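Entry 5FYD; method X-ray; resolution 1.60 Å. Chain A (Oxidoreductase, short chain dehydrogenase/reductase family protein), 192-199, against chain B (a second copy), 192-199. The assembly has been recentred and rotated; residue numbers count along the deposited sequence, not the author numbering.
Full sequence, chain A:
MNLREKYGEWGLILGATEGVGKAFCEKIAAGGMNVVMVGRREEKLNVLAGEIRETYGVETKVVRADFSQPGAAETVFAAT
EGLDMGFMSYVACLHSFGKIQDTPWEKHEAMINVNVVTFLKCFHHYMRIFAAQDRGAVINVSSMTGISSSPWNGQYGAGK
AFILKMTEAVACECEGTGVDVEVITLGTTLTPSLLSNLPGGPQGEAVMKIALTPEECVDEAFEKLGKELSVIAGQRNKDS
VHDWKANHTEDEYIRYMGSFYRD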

# COMPACT_ATOMS: atom_id res chain seq x y z
N PRO A 192 -6.03 -3.39 -4.34
CA PRO A 192 -4.67 -3.79 -4.73
C PRO A 192 -3.64 -3.14 -3.82
O PRO A 192 -2.61 -3.75 -3.51
CB PRO A 192 -4.53 -3.29 -6.18
CG PRO A 192 -5.87 -2.75 -6.58
CD PRO A 192 -6.66 -2.49 -5.34
N SER A 193 -3.91 -1.90 -3.41
CA SER A 193 -3.22 -1.24 -2.30
C SER A 193 -2.98 -2.21 -1.13
O SER A 193 -1.83 -2.39 -0.70
CB SER A 193 -4.03 -0.02 -1.82
OG SER A 193 -3.19 1.06 -1.46
N LEU A 194 -4.05 -2.87 -0.66
CA LEU A 194 -3.95 -3.80 0.46
C LEU A 194 -3.20 -5.08 0.08
O LEU A 194 -2.21 -5.41 0.72
CB LEU A 194 -5.33 -4.16 1.03
CG LEU A 194 -5.32 -5.10 2.24
CD1 LEU A 194 -4.52 -4.49 3.39
CD2 LEU A 194 -6.74 -5.44 2.68
N LEU A 195 -3.67 -5.77 -0.96
CA LEU A 195 -3.11 -7.08 -1.36
C LEU A 195 -1.61 -7.07 -1.63
O LEU A 195 -0.92 -8.05 -1.32
CB LEU A 195 -3.84 -7.65 -2.59
CG LEU A 195 -5.22 -8.25 -2.35
CD1 LEU A 195 -5.90 -8.52 -3.69
CD2 LEU A 195 -5.16 -9.52 -1.51
N SER A 196 -1.11 -5.96 -2.17
CA SER A 196 0.33 -5.78 -2.43
C SER A 196 1.16 -5.50 -1.17
O SER A 196 2.39 -5.43 -1.26
CB SER A 196 0.56 -4.66 -3.44
OG SER A 196 0.20 -3.40 -2.88
N ASN A 197 0.51 -5.27 -0.03
CA ASN A 197 1.16 -5.30 1.28
C ASN A 197 0.84 -6.60 2.05
O ASN A 197 1.15 -6.68 3.24
CB ASN A 197 0.75 -4.08 2.10
CG ASN A 197 1.29 -2.77 1.54
OD1 ASN A 197 2.32 -2.27 2.00
ND2 ASN A 197 0.61 -2.22 0.54
N LEU A 198 0.27 -7.60 1.38
CA LEU A 198 -0.02 -8.91 2.00
C LEU A 198 0.69 -10.06 1.27
O LEU A 198 0.06 -11.07 0.97
CB LEU A 198 -1.53 -9.18 2.04
CG LEU A 198 -2.39 -8.23 2.88
CD1 LEU A 198 -3.85 -8.63 2.72
CD2 LEU A 198 -1.99 -8.24 4.35
N PRO A 199 2.01 -9.93 1.04
CA PRO A 199 2.73 -10.90 0.19
C PRO A 199 2.64 -12.36 0.62
O PRO A 199 2.82 -13.26 -0.20
CB PRO A 199 4.18 -10.42 0.24
CG PRO A 199 4.28 -9.64 1.50
CD PRO A 199 2.95 -8.97 1.64
N PRO B 192 4.67 1.02 8.23
CA PRO B 192 3.67 2.10 8.08
C PRO B 192 2.79 1.93 6.85
O PRO B 192 1.59 2.21 6.91
CB PRO B 192 4.55 3.35 7.96
CG PRO B 192 5.76 3.02 8.76
CD PRO B 192 6.03 1.57 8.42
N SER B 193 3.40 1.47 5.76
CA SER B 193 2.70 1.18 4.52
C SER B 193 1.57 0.14 4.70
O SER B 193 0.48 0.31 4.14
CB SER B 193 3.71 0.73 3.45
OG SER B 193 3.08 0.14 2.33
N LEU B 194 1.80 -0.91 5.48
CA LEU B 194 0.74 -1.89 5.78
C LEU B 194 -0.34 -1.25 6.67
O LEU B 194 -1.53 -1.35 6.39
CB LEU B 194 1.29 -3.15 6.44
CG LEU B 194 0.27 -4.16 6.98
CD1 LEU B 194 -0.57 -4.76 5.86
CD2 LEU B 194 0.99 -5.24 7.78
N LEU B 195 0.10 -0.61 7.75
CA LEU B 195 -0.82 -0.06 8.75
C LEU B 195 -1.75 1.02 8.18
O LEU B 195 -2.91 1.10 8.59
CB LEU B 195 -0.06 0.50 9.94
CG LEU B 195 0.66 -0.49 10.85
CD1 LEU B 195 1.55 0.27 11.83
CD2 LEU B 195 -0.32 -1.40 11.57
N SER B 196 -1.24 1.82 7.24
CA SER B 196 -2.08 2.79 6.53
C SER B 196 -3.19 2.12 5.71
O SER B 196 -4.21 2.74 5.47
CB SER B 196 -1.23 3.70 5.65
OG SER B 196 -0.57 2.97 4.64
N ASN B 197 -2.99 0.87 5.29
CA ASN B 197 -4.03 0.09 4.57
C ASN B 197 -4.91 -0.78 5.48
O ASN B 197 -5.67 -1.62 4.98
CB ASN B 197 -3.38 -0.79 3.50
CG ASN B 197 -2.79 0.03 2.38
OD1 ASN B 197 -3.33 0.06 1.27
ND2 ASN B 197 -1.68 0.71 2.65
N LEU B 198 -4.81 -0.59 6.80
CA LEU B 198 -5.62 -1.32 7.75
C LEU B 198 -6.40 -0.34 8.63
O LEU B 198 -6.31 -0.39 9.87
CB LEU B 198 -4.75 -2.24 8.62
CG LEU B 198 -4.01 -3.36 7.87
CD1 LEU B 198 -3.10 -4.09 8.84
CD2 LEU B 198 -4.96 -4.33 7.20
N PRO B 199 -7.20 0.55 8.00
CA PRO B 199 -7.92 1.56 8.80
C PRO B 199 -8.90 1.01 9.82
O PRO B 199 -9.11 1.64 10.86
CB PRO B 199 -8.65 2.39 7.74
CG PRO B 199 -8.75 1.51 6.54
CD PRO B 199 -7.50 0.68 6.57

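Two copies of the same segment meet around a pair of asparagines, each chain placing L194 opposite N197 of its partner, with CA atoms 5.7 Å apart in both pairings. N197(A) and N197(B) point their CA-to-CB bonds toward the other stretch and bury the largest areas in the contact. Each carboxamide is used at both ends. The oxygen looks across the interface: S193(A) OG donates to N197(B) OD1 at 2.9 Å, and S193(B) OG donates to N197(A) OD1 at 2.5 Å, the latter notably short. The nitrogen turns back on its own chain, N197(A) ND2 donating to S193(A) O and N197(B) ND2 to S193(B) O, both at 2.7 Å. S193 therefore serves each asparagine twice, by a hydroxyl from the partner and by a carbonyl from the same chain. Both asparagines adopt the m rotamer, and the two amide nitrogens, N197(A) ND2 and N197(B) ND2, stand 4.3 Å apart without bonding to each other. Nor do S193(A) O and N197(B) OD1 bond at 3.5 Å, since both are acceptors.

In chain B, S193(B) O also accepts from S196(B) OG at 2.9 Å; in chain A, the single proton of S196(A) OG has both P192(A) O and S193(A) O within reach. The main chain helps hold each asparagine in place: N197(A) N donates to L194(A) O at 2.8 Å, and N197(B) N to L194(B) O at 2.9 Å.

Leucines pack beside this polar network. L194(A) CD1 lies 3.8 Å from L198(B) CD2, and the reciprocal pair, L198(A) CD2 to L194(B) CD1, is slightly looser at 4.1 Å. The same L194 methyls also touch asparagine: L194(A) CD1 is 3.9 Å from N197(B) CB, and L194(B) CD1 is 4.0 Å from N197(A) CB.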